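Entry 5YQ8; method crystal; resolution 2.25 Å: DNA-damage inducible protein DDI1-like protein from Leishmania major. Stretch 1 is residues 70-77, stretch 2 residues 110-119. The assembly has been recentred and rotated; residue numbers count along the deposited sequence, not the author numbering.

Stretch 1 70-77: NLAGMYIP
Stretch 2 110-119: CLTIDNINVP

Two β hairpins of one chain pack through apolar side chains, with no hydrogen bond between them; 374 Å² is buried. Stretch 1 turns through a type I' turn, Leu71 to Met74, closed by Leu71 N to Met74 O (2.8 Å) and Met74 N to Leu71 O (3.0 Å). Stretch 2 pairs strands 110-113 and 116-119 around a type II' turn, Ile113 to Ile116.

Leu111 (t, p) points toward stretch 1, its CD2 4.1 Å from Leu71 CD2. Thr112 points away, and its OG1 donates to Asn117 OD1 at 2.5 Å, so the polar pair bridges the strands on the face turned from the contact. Ile113 (m, t) is the hub: its CD1 meets Leu71 CD2 at 3.6 Å and Ile76 CD1 at 4.2 Å, while its CG2 lies 3.7 Å from CE of Met74 (m, t, m). At the turn, Asp114 (phi 59°, psi -134°) sets its CB 3.7 Å from Met74 SD. Ile116 (m, m) brings CG2 to 3.2 Å from Ala72 O and 3.6 Å from Ala72 CB. Val118 (t) marks the register, its CA 5.5 Å from Ala72 CA, and its CG2 touches Ala72 CB at 3.4 Å. Within the strands the rule is alternation: Leu111, Ile113, Ile116 and Val118 point toward the partner, Thr112 and Asn117 away. The turn interrupts the pattern, with Asp114 also toward and Asn115 sideways.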

ATOM      1  N   ASN A  70     -17.662  -0.624  11.124  1.00 12.28           N
ATOM      2  CA  ASN A  70     -18.620   0.168  10.390  1.00 13.03           C
ATOM      3  C   ASN A  70     -17.866   1.066   9.446  1.00 14.75           C
ATOM      4  O   ASN A  70     -17.423   2.191   9.783  1.00 15.77           O
ATOM      5  CB  ASN A  70     -19.533   0.961  11.329  1.00 12.96           C
ATOM      6  CG  ASN A  70     -20.474   1.879  10.579  1.00 12.83           C
ATOM      7  OD1 ASN A  70     -20.041   2.939  10.075  1.00 12.65           O
ATOM      8  ND2 ASN A  70     -21.735   1.434  10.378  1.00 12.68           N
ATOM      9  N   LEU A  71     -17.705   0.577   8.224  1.00 17.18           N
ATOM     10  CA  LEU A  71     -16.907   1.274   7.209  1.00 15.40           C
ATOM     11  C   LEU A  71     -17.846   1.568   6.064  1.00 15.58           C
ATOM     12  O   LEU A  71     -18.609   0.677   5.598  1.00 15.20           O
ATOM     13  CB  LEU A  71     -15.705   0.413   6.815  1.00 14.84           C
ATOM     14  CG  LEU A  71     -14.774   1.064   5.793  1.00 14.68           C
ATOM     15  CD1 LEU A  71     -14.315   2.453   6.211  1.00 14.67           C
ATOM     16  CD2 LEU A  71     -13.554   0.223   5.535  1.00 15.00           C
ATOM     17  N   ALA A  72     -17.828   2.826   5.632  1.00 15.98           N
ATOM     18  CA  ALA A  72     -18.709   3.331   4.558  1.00 16.53           C
ATOM     19  C   ALA A  72     -20.132   3.241   4.933  1.00 16.04           C
ATOM     20  O   ALA A  72     -20.957   2.975   4.043  1.00 17.50           O
ATOM     21  CB  ALA A  72     -18.440   2.619   3.202  1.00 16.64           C
ATOM     22  N   GLY A  73     -20.429   3.467   6.220  1.00 16.14           N
ATOM     23  CA  GLY A  73     -21.777   3.222   6.746  1.00 16.18           C
ATOM     24  C   GLY A  73     -22.331   1.782   6.670  1.00 16.88           C
ATOM     25  O   GLY A  73     -23.528   1.539   6.863  1.00 18.17           O
ATOM     26  N   MET A  74     -21.475   0.807   6.388  1.00 17.26           N
ATOM     27  CA  MET A  74     -21.896  -0.576   6.344  1.00 17.00           C
ATOM     28  C   MET A  74     -21.151  -1.305   7.401  1.00 14.45           C
ATOM     29  O   MET A  74     -20.007  -0.995   7.683  1.00 13.15           O
ATOM     30  CB  MET A  74     -21.572  -1.208   4.999  1.00 19.95           C
ATOM     31  CG  MET A  74     -22.294  -0.650   3.804  1.00 22.01           C
ATOM     32  SD  MET A  74     -21.735  -1.536   2.324  1.00 26.76           S
ATOM     33  CE  MET A  74     -20.047  -1.064   2.260  1.00 23.41           C
ATOM     34  N   TYR A  75     -21.821  -2.258   8.040  1.00 13.88           N
ATOM     35  CA  TYR A  75     -21.099  -3.241   8.928  1.00 13.53           C
ATOM     36  C   TYR A  75     -20.319  -4.250   8.140  1.00 11.51           C
ATOM     37  O   TYR A  75     -20.918  -4.996   7.418  1.00 12.49           O
ATOM     38  CB  TYR A  75     -22.088  -3.922   9.898  1.00 14.30           C
ATOM     39  CG  TYR A  75     -22.419  -2.988  11.021  1.00 15.49           C
ATOM     40  CD1 TYR A  75     -23.387  -1.994  10.855  1.00 17.17           C
ATOM     41  CD2 TYR A  75     -21.716  -3.018  12.219  1.00 16.29           C
ATOM     42  CE1 TYR A  75     -23.695  -1.093  11.860  1.00 17.16           C
ATOM     43  CE2 TYR A  75     -21.996  -2.093  13.239  1.00 17.77           C
ATOM     44  CZ  TYR A  75     -23.002  -1.144  13.047  1.00 18.67           C
ATOM     45  OH  TYR A  75     -23.282  -0.216  14.031  1.00 20.79           O
ATOM     46  N   ILE A  76     -18.994  -4.250   8.258  1.00 10.16           N
ATOM     47  CA  ILE A  76     -18.102  -5.095   7.485  1.00  9.74           C
ATOM     48  C   ILE A  76     -17.252  -5.991   8.408  1.00  8.89           C
ATOM     49  O   ILE A  76     -16.572  -5.501   9.295  1.00  8.81           O
ATOM     50  CB  ILE A  76     -17.171  -4.224   6.631  1.00 10.17           C
ATOM     51  CG1 ILE A  76     -17.996  -3.639   5.545  1.00 11.06           C
ATOM     52  CG2 ILE A  76     -16.046  -5.050   5.995  1.00 10.35           C
ATOM     53  CD1 ILE A  76     -17.619  -2.226   5.286  1.00 11.43           C
ATOM     54  N   PRO A  77     -17.264  -7.312   8.201  1.00  8.49           N
ATOM     55  CA  PRO A  77     -16.537  -8.179   9.087  1.00  8.65           C
ATOM     56  C   PRO A  77     -15.061  -8.139   8.752  1.00  9.39           C
ATOM     57  O   PRO A  77     -14.694  -8.499   7.612  1.00  9.14           O
ATOM     58  CB  PRO A  77     -17.141  -9.565   8.801  1.00  8.48           C
ATOM     59  CG  PRO A  77     -17.655  -9.474   7.429  1.00  8.24           C
ATOM     60  CD  PRO A  77     -18.032  -8.067   7.206  1.00  8.38           C
ATOM     61  N   CYS A 110     -11.226   8.536  -2.690  1.00 12.15           N
ATOM     62  CA  CYS A 110     -12.244   7.823  -1.890  1.00 11.44           C
ATOM     63  C   CYS A 110     -12.016   6.333  -1.929  1.00 10.89           C
ATOM     64  O   CYS A 110     -11.370   5.792  -2.852  1.00 10.71           O
ATOM     65  CB  CYS A 110     -13.634   8.089  -2.410  1.00 11.07           C
ATOM     66  SG  CYS A 110     -14.080   7.292  -3.983  1.00 12.75           S
ATOM     67  N   LEU A 111     -12.569   5.672  -0.930  1.00 10.48           N
ATOM     68  CA  LEU A 111     -12.517   4.234  -0.791  1.00 10.91           C
ATOM     69  C   LEU A 111     -13.877   3.703  -1.036  1.00 10.92           C
ATOM     70  O   LEU A 111     -14.801   4.014  -0.264  1.00 11.95           O
ATOM     71  CB  LEU A 111     -12.085   3.828   0.584  1.00 11.02           C
ATOM     72  CG  LEU A 111     -11.893   2.324   0.842  1.00 11.18           C
ATOM     73  CD1 LEU A 111     -10.724   1.744   0.048  1.00 11.30           C
ATOM     74  CD2 LEU A 111     -11.676   2.086   2.346  1.00 11.07           C
ATOM     75  N   THR A 112     -13.996   2.955  -2.121  1.00 10.37           N
ATOM     76  CA  THR A 112     -15.285   2.493  -2.560  1.00 10.86           C
ATOM     77  C   THR A 112     -15.499   1.026  -2.163  1.00 11.68           C
ATOM     78  O   THR A 112     -14.716   0.170  -2.447  1.00 11.46           O
ATOM     79  CB  THR A 112     -15.428   2.602  -4.089  1.00  9.74           C
ATOM     80  OG1 THR A 112     -15.043   3.894  -4.529  1.00  9.04           O
ATOM     81  CG2 THR A 112     -16.767   2.314  -4.505  1.00  9.43           C
ATOM     82  N   ILE A 113     -16.564   0.789  -1.428  1.00 13.66           N
ATOM     83  CA  ILE A 113     -17.026  -0.556  -1.037  1.00 14.48           C
ATOM     84  C   ILE A 113     -18.542  -0.566  -1.280  1.00 16.05           C
ATOM     85  O   ILE A 113     -19.222   0.277  -0.792  1.00 17.20           O
ATOM     86  CB  ILE A 113     -16.777  -0.845   0.458  1.00 14.45           C
ATOM     87  CG1 ILE A 113     -15.398  -0.320   0.925  1.00 13.83           C
ATOM     88  CG2 ILE A 113     -16.958  -2.334   0.713  1.00 14.61           C
ATOM     89  CD1 ILE A 113     -15.161  -0.494   2.397  1.00 13.86           C
ATOM     90  N   ASP A 114     -19.043  -1.529  -2.035  1.00 17.88           N
ATOM     91  CA  ASP A 114     -20.446  -1.592  -2.469  1.00 18.14           C
ATOM     92  C   ASP A 114     -20.739  -0.327  -3.255  1.00 15.78           C
ATOM     93  O   ASP A 114     -19.948   0.052  -4.064  1.00 15.33           O
ATOM     94  CB  ASP A 114     -21.405  -1.937  -1.292  1.00 20.55           C
ATOM     95  CG  ASP A 114     -22.554  -2.892  -1.710  1.00 23.72           C
ATOM     96  OD1 ASP A 114     -22.598  -3.309  -2.896  1.00 31.76           O
ATOM     97  OD2 ASP A 114     -23.424  -3.177  -0.880  1.00 26.06           O
ATOM     98  N   ASN A 115     -21.849   0.327  -2.994  1.00 14.66           N
ATOM     99  CA  ASN A 115     -22.244   1.593  -3.654  1.00 15.86           C
ATOM    100  C   ASN A 115     -21.810   2.887  -2.846  1.00 15.55           C
ATOM    101  O   ASN A 115     -22.474   3.904  -2.937  1.00 13.30           O
ATOM    102  CB  ASN A 115     -23.790   1.695  -3.820  1.00 15.52           C
ATOM    103  CG  ASN A 115     -24.438   0.435  -4.365  1.00 15.89           C
ATOM    104  OD1 ASN A 115     -23.894  -0.241  -5.239  1.00 17.11           O
ATOM    105  ND2 ASN A 115     -25.602   0.093  -3.834  1.00 14.79           N
ATOM    106  N   ILE A 116     -20.780   2.805  -2.012  1.00 14.77           N
ATOM    107  CA  ILE A 116     -20.506   3.856  -1.044  1.00 16.07           C
ATOM    108  C   ILE A 116     -19.009   4.159  -1.107  1.00 15.12           C
ATOM    109  O   ILE A 116     -18.170   3.261  -0.992  1.00 13.65           O
ATOM    110  CB  ILE A 116     -20.902   3.437   0.415  1.00 17.45           C
ATOM    111  CG1 ILE A 116     -22.297   2.808   0.470  1.00 18.30           C
ATOM    112  CG2 ILE A 116     -20.826   4.633   1.319  1.00 18.96           C
ATOM    113  CD1 ILE A 116     -23.446   3.699  -0.049  1.00 18.49           C
ATOM    114  N   ASN A 117     -18.691   5.445  -1.171  1.00 15.15           N
ATOM    115  CA  ASN A 117     -17.351   5.964  -1.217  1.00 15.28           C
ATOM    116  C   ASN A 117     -17.023   6.741   0.050  1.00 14.20           C
ATOM    117  O   ASN A 117     -17.621   7.743   0.316  1.00 13.37           O
ATOM    118  CB  ASN A 117     -17.229   6.899  -2.420  1.00 16.13           C
ATOM    119  CG  ASN A 117     -17.671   6.221  -3.730  1.00 17.40           C
ATOM    120  OD1 ASN A 117     -16.881   5.610  -4.445  1.00 17.62           O
ATOM    121  ND2 ASN A 117     -18.977   6.335  -4.040  1.00 19.02           N
ATOM    122  N   VAL A 118     -16.049   6.265   0.825  1.00 13.65           N
ATOM    123  CA  VAL A 118     -15.515   6.986   1.968  1.00 12.88           C
ATOM    124  C   VAL A 118     -14.337   7.804   1.440  1.00 12.89           C
ATOM    125  O   VAL A 118     -13.367   7.240   0.986  1.00 11.62           O
ATOM    126  CB  VAL A 118     -14.952   6.028   3.040  1.00 13.07           C
ATOM    127  CG1 VAL A 118     -14.646   6.722   4.344  1.00 12.12           C
ATOM    128  CG2 VAL A 118     -15.967   5.008   3.365  1.00 13.63           C
ATOM    129  N   PRO A 119     -14.359   9.132   1.615  1.00 13.25           N
ATOM    130  CA  PRO A 119     -13.237   9.948   1.196  1.00 13.80           C
ATOM    131  C   PRO A 119     -12.091   9.798   2.202  1.00 13.65           C
ATOM    132  O   PRO A 119     -12.320   9.613   3.396  1.00 14.11           O
ATOM    133  CB  PRO A 119     -13.789  11.369   1.195  1.00 13.67           C
ATOM    134  CG  PRO A 119     -15.055  11.343   1.965  1.00 13.76           C
ATOM    135  CD  PRO A 119     -15.315   9.913   2.396  1.00 14.48           C
TER